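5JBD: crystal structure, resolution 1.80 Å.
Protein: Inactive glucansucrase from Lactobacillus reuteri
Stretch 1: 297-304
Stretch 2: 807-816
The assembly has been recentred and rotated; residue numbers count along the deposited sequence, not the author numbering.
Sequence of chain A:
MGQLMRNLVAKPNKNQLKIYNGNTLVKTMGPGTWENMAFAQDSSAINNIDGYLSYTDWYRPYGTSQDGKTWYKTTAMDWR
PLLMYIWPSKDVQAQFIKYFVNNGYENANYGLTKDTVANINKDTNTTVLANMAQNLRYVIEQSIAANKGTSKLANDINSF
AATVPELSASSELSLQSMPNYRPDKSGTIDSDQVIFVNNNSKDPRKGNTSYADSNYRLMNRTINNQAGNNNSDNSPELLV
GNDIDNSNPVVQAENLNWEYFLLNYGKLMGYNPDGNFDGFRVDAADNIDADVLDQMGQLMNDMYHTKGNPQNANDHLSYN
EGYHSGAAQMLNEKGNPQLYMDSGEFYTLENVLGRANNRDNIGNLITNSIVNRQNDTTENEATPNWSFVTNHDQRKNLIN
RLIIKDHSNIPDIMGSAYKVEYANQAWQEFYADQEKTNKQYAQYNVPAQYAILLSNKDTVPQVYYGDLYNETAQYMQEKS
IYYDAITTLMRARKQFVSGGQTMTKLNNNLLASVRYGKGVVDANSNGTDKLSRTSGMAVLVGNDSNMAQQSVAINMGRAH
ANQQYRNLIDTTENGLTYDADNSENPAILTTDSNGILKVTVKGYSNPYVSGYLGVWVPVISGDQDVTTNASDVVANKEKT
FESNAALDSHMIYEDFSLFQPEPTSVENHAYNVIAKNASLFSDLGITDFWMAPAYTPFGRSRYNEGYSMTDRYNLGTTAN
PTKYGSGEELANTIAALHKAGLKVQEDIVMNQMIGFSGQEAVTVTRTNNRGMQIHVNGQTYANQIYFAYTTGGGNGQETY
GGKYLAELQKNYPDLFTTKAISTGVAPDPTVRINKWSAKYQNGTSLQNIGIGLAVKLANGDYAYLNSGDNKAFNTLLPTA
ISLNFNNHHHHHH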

ATOM      1  N   GLY A 297     -17.451   6.777  -8.486  1.00 23.67           N
ATOM      2  CA  GLY A 297     -18.752   6.201  -8.821  1.00 23.73           C
ATOM      3  C   GLY A 297     -19.515   7.029  -9.842  1.00 24.25           C
ATOM      4  O   GLY A 297     -20.114   6.485 -10.775  1.00 23.28           O
ATOM      5  N   GLN A 298     -19.463   8.349  -9.690  1.00 24.62           N
ATOM      6  CA  GLN A 298     -20.140   9.259 -10.634  1.00 26.56           C
ATOM      7  C   GLN A 298     -19.586   9.114 -12.052  1.00 26.49           C
ATOM      8  O   GLN A 298     -20.361   9.033 -13.010  1.00 25.84           O
ATOM      9  CB  GLN A 298     -20.027  10.701 -10.163  1.00 26.97           C
ATOM     10  CG  GLN A 298     -20.886  11.675 -10.955  1.00 28.37           C
ATOM     11  CD  GLN A 298     -20.644  13.121 -10.573  1.00 28.88           C
ATOM     12  OE1 GLN A 298     -19.970  13.412  -9.573  1.00 27.05           O
ATOM     13  NE2 GLN A 298     -21.198  14.046 -11.373  1.00 29.95           N
ATOM     14  N   LEU A 299     -18.259   9.070 -12.174  1.00 26.06           N
ATOM     15  CA  LEU A 299     -17.594   8.886 -13.475  1.00 26.58           C
ATOM     16  C   LEU A 299     -18.011   7.593 -14.132  1.00 27.33           C
ATOM     17  O   LEU A 299     -18.388   7.567 -15.300  1.00 28.55           O
ATOM     18  CB  LEU A 299     -16.060   8.894 -13.335  1.00 26.57           C
ATOM     19  CG  LEU A 299     -15.224   8.626 -14.604  1.00 27.63           C
ATOM     20  CD1 LEU A 299     -15.440   9.725 -15.637  1.00 28.61           C
ATOM     21  CD2 LEU A 299     -13.742   8.495 -14.294  1.00 27.50           C
ATOM     22  N   MET A 300     -17.904   6.506 -13.382  1.00 28.35           N
ATOM     23  CA  MET A 300     -18.200   5.192 -13.932  1.00 28.72           C
ATOM     24  C   MET A 300     -19.688   5.045 -14.279  1.00 27.06           C
ATOM     25  O   MET A 300     -20.018   4.404 -15.272  1.00 27.53           O
ATOM     26  CB  MET A 300     -17.663   4.100 -13.003  1.00 30.64           C
ATOM     27  CG  MET A 300     -16.123   4.101 -13.007  1.00 32.58           C
ATOM     28  SD  MET A 300     -15.377   2.940 -11.873  1.00 38.15           S
ATOM     29  CE  MET A 300     -15.851   1.436 -12.713  1.00 38.51           C
ATOM     30  N   ASN A 301     -20.567   5.699 -13.523  1.00 25.90           N
ATOM     31  CA  ASN A 301     -21.993   5.770 -13.896  1.00 28.10           C
ATOM     32  C   ASN A 301     -22.242   6.631 -15.150  1.00 27.61           C
ATOM     33  O   ASN A 301     -23.055   6.271 -16.006  1.00 26.85           O
ATOM     34  CB  ASN A 301     -22.871   6.258 -12.730  1.00 28.54           C
ATOM     35  CG  ASN A 301     -24.362   6.140 -13.028  1.00 29.79           C
ATOM     36  OD1 ASN A 301     -24.822   5.130 -13.567  1.00 27.22           O
ATOM     37  ND2 ASN A 301     -25.119   7.182 -12.700  1.00 31.56           N
ATOM     38  N   ASP A 302     -21.557   7.759 -15.254  1.00 27.66           N
ATOM     39  CA  ASP A 302     -21.633   8.586 -16.476  1.00 28.66           C
ATOM     40  C   ASP A 302     -21.183   7.827 -17.722  1.00 29.16           C
ATOM     41  O   ASP A 302     -21.834   7.892 -18.768  1.00 30.38           O
ATOM     42  CB  ASP A 302     -20.779   9.847 -16.314  1.00 27.95           C
ATOM     43  CG  ASP A 302     -21.426  10.879 -15.425  1.00 28.87           C
ATOM     44  OD1 ASP A 302     -22.594  10.677 -15.005  1.00 29.11           O
ATOM     45  OD2 ASP A 302     -20.748  11.895 -15.141  1.00 29.04           O
ATOM     46  N   MET A 303     -20.067   7.112 -17.591  1.00 29.22           N
ATOM     47  CA  MET A 303     -19.456   6.412 -18.717  1.00 30.34           C
ATOM     48  C   MET A 303     -20.222   5.146 -19.102  1.00 29.39           C
ATOM     49  O   MET A 303     -20.390   4.863 -20.290  1.00 30.02           O
ATOM     50  CB  MET A 303     -17.996   6.046 -18.394  1.00 31.17           C
ATOM     51  CG  MET A 303     -17.021   7.227 -18.329  1.00 31.63           C
ATOM     52  SD  MET A 303     -15.380   6.735 -17.706  1.00 33.10           S
ATOM     53  CE  MET A 303     -14.812   5.789 -19.121  1.00 33.42           C
ATOM     54  N   TYR A 304     -20.670   4.384 -18.102  1.00 28.89           N
ATOM     55  CA  TYR A 304     -21.202   3.039 -18.318  1.00 29.41           C
ATOM     56  C   TYR A 304     -22.638   2.759 -17.820  1.00 30.18           C
ATOM     57  O   TYR A 304     -23.123   1.646 -18.002  1.00 31.32           O
ATOM     58  CB  TYR A 304     -20.245   2.032 -17.655  1.00 30.33           C
ATOM     59  CG  TYR A 304     -18.776   2.168 -18.066  1.00 29.82           C
ATOM     60  CD1 TYR A 304     -18.382   2.018 -19.398  1.00 31.01           C
ATOM     61  CD2 TYR A 304     -17.769   2.399 -17.109  1.00 28.88           C
ATOM     62  CE1 TYR A 304     -17.034   2.124 -19.767  1.00 30.44           C
ATOM     63  CE2 TYR A 304     -16.427   2.506 -17.471  1.00 28.03           C
ATOM     64  CZ  TYR A 304     -16.062   2.364 -18.794  1.00 27.96           C
ATOM     65  OH  TYR A 304     -14.719   2.450 -19.144  1.00 27.03           O
ATOM     66  N   GLU A 807     -12.168  16.935 -22.640  1.00 31.86           N
ATOM     67  CA  GLU A 807     -13.094  15.964 -23.231  1.00 32.40           C
ATOM     68  C   GLU A 807     -14.096  15.389 -22.188  1.00 31.17           C
ATOM     69  O   GLU A 807     -15.280  15.206 -22.500  1.00 30.39           O
ATOM     70  CB  GLU A 807     -12.345  14.893 -24.036  1.00 34.83           C
ATOM     71  CG  GLU A 807     -12.041  15.296 -25.474  1.00 37.03           C
ATOM     72  CD  GLU A 807     -13.265  15.465 -26.347  1.00 38.21           C
ATOM     73  OE1 GLU A 807     -14.356  14.929 -26.049  1.00 42.34           O
ATOM     74  OE2 GLU A 807     -13.128  16.140 -27.364  1.00 41.26           O
ATOM     75  N   LEU A 808     -13.642  15.182 -20.950  1.00 29.07           N
ATOM     76  CA  LEU A 808     -14.534  14.786 -19.858  1.00 29.37           C
ATOM     77  C   LEU A 808     -15.571  15.869 -19.566  1.00 30.97           C
ATOM     78  O   LEU A 808     -16.738  15.554 -19.349  1.00 30.94           O
ATOM     79  CB  LEU A 808     -13.753  14.458 -18.583  1.00 28.70           C
ATOM     80  CG  LEU A 808     -12.969  13.134 -18.613  1.00 28.46           C
ATOM     81  CD1 LEU A 808     -12.003  13.057 -17.440  1.00 28.44           C
ATOM     82  CD2 LEU A 808     -13.908  11.930 -18.608  1.00 28.56           C
ATOM     83  N   GLN A 809     -15.158  17.136 -19.574  1.00 31.59           N
ATOM     84  CA  GLN A 809     -16.085  18.232 -19.310  1.00 34.76           C
ATOM     85  C   GLN A 809     -17.108  18.380 -20.439  1.00 36.22           C
ATOM     86  O   GLN A 809     -18.268  18.694 -20.189  1.00 36.03           O
ATOM     87  CB  GLN A 809     -15.328  19.542 -19.096  1.00 37.40           C
ATOM     88  CG  GLN A 809     -16.235  20.712 -18.750  1.00 40.34           C
ATOM     89  CD  GLN A 809     -15.513  21.797 -17.971  1.00 45.32           C
ATOM     90  OE1 GLN A 809     -14.382  22.189 -18.311  1.00 46.40           O
ATOM     91  NE2 GLN A 809     -16.168  22.305 -16.925  1.00 46.06           N
ATOM     92  N   LYS A 810     -16.665  18.140 -21.671  1.00 36.95           N
ATOM     93  CA  LYS A 810     -17.543  18.164 -22.838  1.00 39.57           C
ATOM     94  C   LYS A 810     -18.612  17.058 -22.819  1.00 37.36           C
ATOM     95  O   LYS A 810     -19.785  17.314 -23.086  1.00 35.95           O
ATOM     96  CB  LYS A 810     -16.705  18.049 -24.109  1.00 45.04           C
ATOM     97  CG  LYS A 810     -17.489  18.289 -25.389  1.00 50.17           C
ATOM     98  CD  LYS A 810     -17.669  19.767 -25.638  1.00 56.34           C
ATOM     99  CE  LYS A 810     -18.700  20.069 -26.721  1.00 60.62           C
ATOM    100  NZ  LYS A 810     -18.761  21.533 -26.989  1.00 62.28           N
ATOM    101  N   ASN A 811     -18.195  15.838 -22.495  1.00 34.69           N
ATOM    102  CA  ASN A 811     -19.106  14.695 -22.508  1.00 35.38           C
ATOM    103  C   ASN A 811     -19.907  14.534 -21.216  1.00 32.67           C
ATOM    104  O   ASN A 811     -21.061  14.124 -21.273  1.00 33.01           O
ATOM    105  CB  ASN A 811     -18.334  13.416 -22.831  1.00 35.48           C
ATOM    106  CG  ASN A 811     -17.912  13.359 -24.278  1.00 39.04           C
ATOM    107  OD1 ASN A 811     -18.758  13.346 -25.152  1.00 43.58           O
ATOM    108  ND2 ASN A 811     -16.620  13.334 -24.539  1.00 39.39           N
ATOM    109  N   TYR A 812     -19.300  14.861 -20.070  1.00 32.03           N
ATOM    110  CA  TYR A 812     -19.899  14.628 -18.746  1.00 30.99           C
ATOM    111  C   TYR A 812     -19.763  15.874 -17.874  1.00 31.72           C
ATOM    112  O   TYR A 812     -19.099  15.833 -16.830  1.00 29.64           O
ATOM    113  CB  TYR A 812     -19.242  13.418 -18.058  1.00 29.92           C
ATOM    114  CG  TYR A 812     -19.055  12.200 -18.945  1.00 29.08           C
ATOM    115  CD1 TYR A 812     -20.139  11.567 -19.540  1.00 29.23           C
ATOM    116  CD2 TYR A 812     -17.778  11.686 -19.201  1.00 29.42           C
ATOM    117  CE1 TYR A 812     -19.963  10.443 -20.342  1.00 29.77           C
ATOM    118  CE2 TYR A 812     -17.594  10.565 -20.000  1.00 28.90           C
ATOM    119  CZ  TYR A 812     -18.682   9.950 -20.565  1.00 28.84           C
ATOM    120  OH  TYR A 812     -18.481   8.852 -21.363  1.00 29.13           O
ATOM    121  N   PRO A 813     -20.427  16.981 -18.271  1.00 32.44           N
ATOM    122  CA  PRO A 813     -20.248  18.255 -17.547  1.00 33.44           C
ATOM    123  C   PRO A 813     -20.630  18.205 -16.054  1.00 32.81           C
ATOM    124  O   PRO A 813     -20.075  18.970 -15.256  1.00 32.69           O
ATOM    125  CB  PRO A 813     -21.137  19.245 -18.321  1.00 35.17           C
ATOM    126  CG  PRO A 813     -22.094  18.396 -19.099  1.00 35.68           C
ATOM    127  CD  PRO A 813     -21.380  17.107 -19.390  1.00 34.19           C
ATOM    128  N   ASP A 814     -21.551  17.309 -15.691  1.00 32.86           N
ATOM    129  CA  ASP A 814     -21.942  17.082 -14.278  1.00 32.46           C
ATOM    130  C   ASP A 814     -20.762  16.783 -13.327  1.00 32.02           C
ATOM    131  O   ASP A 814     -20.813  17.120 -12.136  1.00 29.31           O
ATOM    132  CB  ASP A 814     -23.001  15.964 -14.176  1.00 32.75           C
ATOM    133  CG  ASP A 814     -22.540  14.662 -14.822  1.00 32.37           C
ATOM    134  OD1 ASP A 814     -22.571  14.558 -16.067  1.00 32.40           O
ATOM    135  OD2 ASP A 814     -22.112  13.764 -14.092  1.00 30.44           O
ATOM    136  N   LEU A 815     -19.700  16.174 -13.862  1.00 31.17           N
ATOM    137  CA  LEU A 815     -18.490  15.907 -13.089  1.00 31.42           C
ATOM    138  C   LEU A 815     -17.926  17.156 -12.424  1.00 30.95           C
ATOM    139  O   LEU A 815     -17.354  17.069 -11.332  1.00 28.80           O
ATOM    140  CB  LEU A 815     -17.398  15.276 -13.976  1.00 31.74           C
ATOM    141  CG  LEU A 815     -17.658  13.856 -14.486  1.00 31.38           C
ATOM    142  CD1 LEU A 815     -16.531  13.411 -15.403  1.00 31.60           C
ATOM    143  CD2 LEU A 815     -17.830  12.892 -13.331  1.00 31.28           C
ATOM    144  N   PHE A 816     -18.055  18.299 -13.105  1.00 31.50           N
ATOM    145  CA  PHE A 816     -17.450  19.550 -12.671  1.00 32.31           C
ATOM    146  C   PHE A 816     -18.472  20.602 -12.230  1.00 32.68           C
ATOM    147  O   PHE A 816     -18.114  21.772 -12.035  1.00 31.58           O
ATOM    148  CB  PHE A 816     -16.510  20.052 -13.787  1.00 32.40           C
ATOM    149  CG  PHE A 816     -15.550  18.981 -14.255  1.00 31.05           C
ATOM    150  CD1 PHE A 816     -14.526  18.551 -13.431  1.00 30.03           C
ATOM    151  CD2 PHE A 816     -15.718  18.357 -15.484  1.00 31.22           C
ATOM    152  CE1 PHE A 816     -13.669  17.537 -13.826  1.00 29.30           C
ATOM    153  CE2 PHE A 816     -14.855  17.347 -15.889  1.00 30.14           C
ATOM    154  CZ  PHE A 816     -13.828  16.939 -15.059  1.00 29.55           C
TER
HETATM  155  O   HOH W   1     -17.890  15.287  -9.290  1.00 21.76           O

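Where a helix ends, its last turn and the residues that follow can offer a neighbouring helix both apolar side chains and polar groups freed from helical pairing. Here, segments more than 500 residues apart in sequence meet in this way. Residues 297-304 are helical throughout, whereas stretch 2 leaves its helix at Y812 and turns through a short 3-10 segment, and most of the contact lies at and just after that exit. The backbones come within 6.7 Å between the CA atoms of D302 and Y812, and 7.1 Å between those of L299 and L815.

Of the helical residues 807-811, only L808 reaches stretch 1: its CD2 lies 4.0 Å from CD1 of L299. At Y812 the backbone abandons helical phi/psi, although its N still bonds to the O of L808 (2.8 Å). Its side chain points toward the first helix, and D302 CB packs over one face of the Y812 ring, 4.1 Å from its centroid, in a CH-pi contact. M303 approaches the same ring obliquely, CG to CE2 of Y812 being 3.8 Å.

P813 turns away, but D814 brings a carboxylate to the interface. Q298, extended by t rotamers at chi1 and chi2, donates from NE2 to D814 OD2 (2.9 Å) and, weakly, to D814 O (3.2 Å), so one amide group engages both side chain and backbone. Beside it, D302 OD2 lies just 2.5 Å from D814 OD2, a spacing close for two like-charged groups; whether a proton lies between them is left open by the geometry.

L815 closes the contact. Its CD1 meets L299 CD1 at 3.9 Å, extending the buried leucine cluster begun at L808, while a water donates to both L815 O and Q298 OE1, each at 2.8 Å. Apolar packing and polar pairing thus converge on the same short turn.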